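Local coordinates for protein N-alpha-acetyltransferase (Sulfolobus solfataricus P2, PDB 4R3L) that transfers the acetyl group of acetyl-CoA to the free alpha-amino group at protein N-termini, acting on serine, alanine and methionine with a preference for serine, at residues L126-V130 / L150-D156. Residues are numbered along the deposited sequence; the frame is centred on the assembly and turned at random.
Sequences LEVRV and LKGYYAD
With CG anti to the carbonyl carbon (chi1 -73°) and the chain extended from CG to NE, Arg129 reaches along the Tyr154 ring, whose CG is also anti to its carbonyl carbon (chi1 -65°), which lays the ring against strand 123-129. Arg129 CG makes a CH-pi contact over one face, 3.6 Å from the Tyr154 ring centroid. Farther out on the same face the guanidinium stacks over CB and CG of Tyr154, its plane 24° from the ring. This is an off-centre cation-pi pair, with Arg129 CZ 4.3 Å from the Tyr154 centroid. Asp156 meets the guanidinium at its edge. There Arg129 NH1 donates to Asp156 OD1 over 3.1 Å, on the syn side but tilted out of the carboxylate plane, and close to the guanidinium plane although the carboxylate stands nearly upright to it; the bond to OD2 is weak. NH1 is also salt-bridged to Glu158, and a water accepting from Arg129 NH2 (2.6 Å) and from Asp156 N bridges the two residues. Replacing the arginine by alanine would probably leave Asp156 and Glu158 without the charge they share and uncover one face of Tyr154. The opposite ring face carries CD2 of Tyr153. This second tyrosine takes Glu127 CG over its own face, 4.0 Å from the Tyr153 centroid, while Leu150 CD1 packs against the same CG at 3.6 Å. The Glu127 carboxylate lies beside the Tyr153 hydroxyl, and OE1 is hydrogen-bonded to His88, its partner in zinc binding. A type II beta turn from Leu150 to Tyr153 precedes Tyr154, a substrate-binding residue. The loop between strands 145-150 and 160-166 thus folds over the end of a central GNAT strand, forming part of the peptide-binding wall beside coenzyme A.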
ATOM      1  N   LEU A 126      -0.707   3.900   6.261  1.00 17.70           N
ATOM      2  CA  LEU A 126      -0.214   4.408   4.997  1.00 20.97           C
ATOM      3  C   LEU A 126      -0.249   5.917   5.030  1.00 22.41           C
ATOM      4  O   LEU A 126      -0.849   6.511   5.929  1.00 20.48           O
ATOM      5  CB  LEU A 126      -1.060   3.879   3.836  1.00 17.41           C
ATOM      6  CG  LEU A 126      -2.561   4.172   3.957  1.00 21.72           C
ATOM      7  CD1 LEU A 126      -2.969   5.557   3.413  1.00 22.86           C
ATOM      8  CD2 LEU A 126      -3.383   3.079   3.293  1.00 26.51           C
ATOM      9  N   GLU A 127       0.375   6.526   4.034  1.00 15.98           N
ATOM     10  CA  GLU A 127       0.293   7.967   3.838  1.00 19.92           C
ATOM     11  C   GLU A 127      -0.474   8.259   2.547  1.00 27.52           C
ATOM     12  O   GLU A 127      -0.322   7.537   1.564  1.00 23.31           O
ATOM     13  CB  GLU A 127       1.695   8.577   3.784  1.00 24.45           C
ATOM     14  CG  GLU A 127       2.413   8.668   5.127  1.00 24.08           C
ATOM     15  CD  GLU A 127       3.108   7.387   5.536  1.00 33.48           C
ATOM     16  OE1 GLU A 127       3.467   6.581   4.652  1.00 28.43           O
ATOM     17  OE2 GLU A 127       3.313   7.191   6.756  1.00 38.45           O
ATOM     18  N   VAL A 128      -1.309   9.297   2.524  1.00 20.58           N
ATOM     19  CA  VAL A 128      -1.985   9.643   1.266  1.00 24.55           C
ATOM     20  C   VAL A 128      -2.057  11.169   1.084  1.00 22.58           C
ATOM     21  O   VAL A 128      -2.307  11.875   2.045  1.00 23.18           O
ATOM     22  CB  VAL A 128      -3.401   9.020   1.211  1.00 26.06           C
ATOM     23  CG1 VAL A 128      -4.241   9.450   2.402  1.00 22.17           C
ATOM     24  CG2 VAL A 128      -4.099   9.354  -0.098  1.00 27.23           C
ATOM     25  N   ARG A 129      -1.797  11.665  -0.127  1.00 26.33           N
ATOM     26  CA  ARG A 129      -1.915  13.107  -0.399  1.00 25.10           C
ATOM     27  C   ARG A 129      -3.299  13.610  -0.012  1.00 30.19           C
ATOM     28  O   ARG A 129      -4.295  12.973  -0.326  1.00 27.76           O
ATOM     29  CB  ARG A 129      -1.652  13.421  -1.879  1.00 31.51           C
ATOM     30  CG  ARG A 129      -0.209  13.318  -2.299  1.00 35.24           C
ATOM     31  CD  ARG A 129      -0.007  13.769  -3.749  1.00 38.49           C
ATOM     32  NE  ARG A 129       1.377  13.595  -4.190  1.00 41.00           N
ATOM     33  CZ  ARG A 129       2.290  14.565  -4.197  1.00 45.79           C
ATOM     34  NH1 ARG A 129       1.964  15.787  -3.790  1.00 44.63           N
ATOM     35  NH2 ARG A 129       3.531  14.317  -4.613  1.00 44.37           N
ATOM     36  N   VAL A 130      -3.372  14.751   0.662  1.00 28.36           N
ATOM     37  CA  VAL A 130      -4.672  15.297   1.069  1.00 31.83           C
ATOM     38  C   VAL A 130      -5.587  15.612  -0.123  1.00 31.86           C
ATOM     39  O   VAL A 130      -6.800  15.739   0.033  1.00 34.65           O
ATOM     40  CB  VAL A 130      -4.493  16.566   1.927  1.00 33.59           C
ATOM     41  CG1 VAL A 130      -3.770  16.219   3.218  1.00 30.76           C
ATOM     42  CG2 VAL A 130      -3.727  17.639   1.148  1.00 31.99           C
ATOM     43  N   LEU A 150       0.875  14.425   8.413  1.00 34.88           N
ATOM     44  CA  LEU A 150       2.294  14.634   8.183  1.00 34.17           C
ATOM     45  C   LEU A 150       2.487  15.886   7.337  1.00 34.49           C
ATOM     46  O   LEU A 150       2.292  15.878   6.123  1.00 27.86           O
ATOM     47  CB  LEU A 150       2.918  13.406   7.515  1.00 35.17           C
ATOM     48  CG  LEU A 150       2.656  12.090   8.252  1.00 31.96           C
ATOM     49  CD1 LEU A 150       3.529  10.985   7.686  1.00 40.41           C
ATOM     50  CD2 LEU A 150       2.886  12.232   9.749  1.00 37.48           C
ATOM     51  N   LYS A 151       2.859  16.983   7.986  1.00 35.86           N
ATOM     52  CA  LYS A 151       2.993  18.244   7.271  1.00 32.09           C
ATOM     53  C   LYS A 151       4.197  18.229   6.319  1.00 25.85           C
ATOM     54  O   LYS A 151       5.298  17.811   6.698  1.00 28.19           O
ATOM     55  CB  LYS A 151       3.098  19.397   8.270  1.00 38.49           C
ATOM     56  CG  LYS A 151       1.890  19.489   9.192  1.00 35.32           C
ATOM     57  CD  LYS A 151       2.264  20.011  10.570  1.00 45.73           C
ATOM     58  CE  LYS A 151       1.036  20.181  11.450  1.00 43.83           C
ATOM     59  NZ  LYS A 151       0.253  18.908  11.558  1.00 50.42           N
ATOM     60  N   GLY A 152       3.960  18.661   5.083  1.00 27.15           N
ATOM     61  CA  GLY A 152       4.990  18.741   4.060  1.00 30.53           C
ATOM     62  C   GLY A 152       5.617  17.396   3.752  1.00 31.82           C
ATOM     63  O   GLY A 152       6.800  17.312   3.443  1.00 28.52           O
ATOM     64  N   TYR A 153       4.817  16.339   3.837  1.00 23.47           N
ATOM     65  CA  TYR A 153       5.312  14.988   3.616  1.00 24.88           C
ATOM     66  C   TYR A 153       5.839  14.772   2.192  1.00 22.76           C
ATOM     67  O   TYR A 153       6.811  14.051   2.001  1.00 26.32           O
ATOM     68  CB  TYR A 153       4.210  13.957   3.925  1.00 25.26           C
ATOM     69  CG  TYR A 153       4.704  12.527   3.883  1.00 24.30           C
ATOM     70  CD1 TYR A 153       5.510  12.026   4.893  1.00 23.94           C
ATOM     71  CD2 TYR A 153       4.370  11.685   2.832  1.00 26.55           C
ATOM     72  CE1 TYR A 153       5.978  10.722   4.858  1.00 27.43           C
ATOM     73  CE2 TYR A 153       4.831  10.380   2.786  1.00 31.49           C
ATOM     74  CZ  TYR A 153       5.633   9.906   3.802  1.00 30.40           C
ATOM     75  OH  TYR A 153       6.091   8.611   3.773  1.00 36.75           O
ATOM     76  N   TYR A 154       5.204  15.379   1.194  1.00 21.55           N
ATOM     77  CA  TYR A 154       5.616  15.110  -0.193  1.00 25.37           C
ATOM     78  C   TYR A 154       6.634  16.130  -0.677  1.00 29.04           C
ATOM     79  O   TYR A 154       6.743  17.219  -0.107  1.00 23.49           O
ATOM     80  CB  TYR A 154       4.390  15.050  -1.099  1.00 25.56           C
ATOM     81  CG  TYR A 154       3.524  13.873  -0.706  1.00 31.40           C
ATOM     82  CD1 TYR A 154       3.796  12.590  -1.178  1.00 27.09           C
ATOM     83  CD2 TYR A 154       2.490  14.030   0.203  1.00 27.30           C
ATOM     84  CE1 TYR A 154       3.025  11.499  -0.779  1.00 31.38           C
ATOM     85  CE2 TYR A 154       1.726  12.963   0.600  1.00 29.04           C
ATOM     86  CZ  TYR A 154       1.993  11.700   0.115  1.00 31.44           C
ATOM     87  OH  TYR A 154       1.201  10.658   0.541  1.00 30.59           O
ATOM     88  N   ALA A 155       7.399  15.761  -1.706  1.00 26.46           N
ATOM     89  CA  ALA A 155       8.520  16.577  -2.160  1.00 31.23           C
ATOM     90  C   ALA A 155       8.086  18.002  -2.516  1.00 32.04           C
ATOM     91  O   ALA A 155       8.804  18.963  -2.245  1.00 33.70           O
ATOM     92  CB  ALA A 155       9.202  15.913  -3.344  1.00 31.22           C
ATOM     93  N   ASP A 156       6.896  18.137  -3.091  1.00 36.70           N
ATOM     94  CA  ASP A 156       6.393  19.447  -3.473  1.00 40.33           C
ATOM     95  C   ASP A 156       5.810  20.227  -2.290  1.00 38.12           C
ATOM     96  O   ASP A 156       5.292  21.327  -2.467  1.00 39.98           O
ATOM     97  CB  ASP A 156       5.340  19.315  -4.582  1.00 38.16           C
ATOM     98  CG  ASP A 156       4.108  18.530  -4.145  1.00 42.21           C
ATOM     99  OD1 ASP A 156       4.128  17.887  -3.071  1.00 40.39           O
ATOM    100  OD2 ASP A 156       3.113  18.549  -4.896  1.00 46.26           O
TER
HETATM  101  O   HOH W   1       5.799  15.602  -4.766  1.00 34.52           O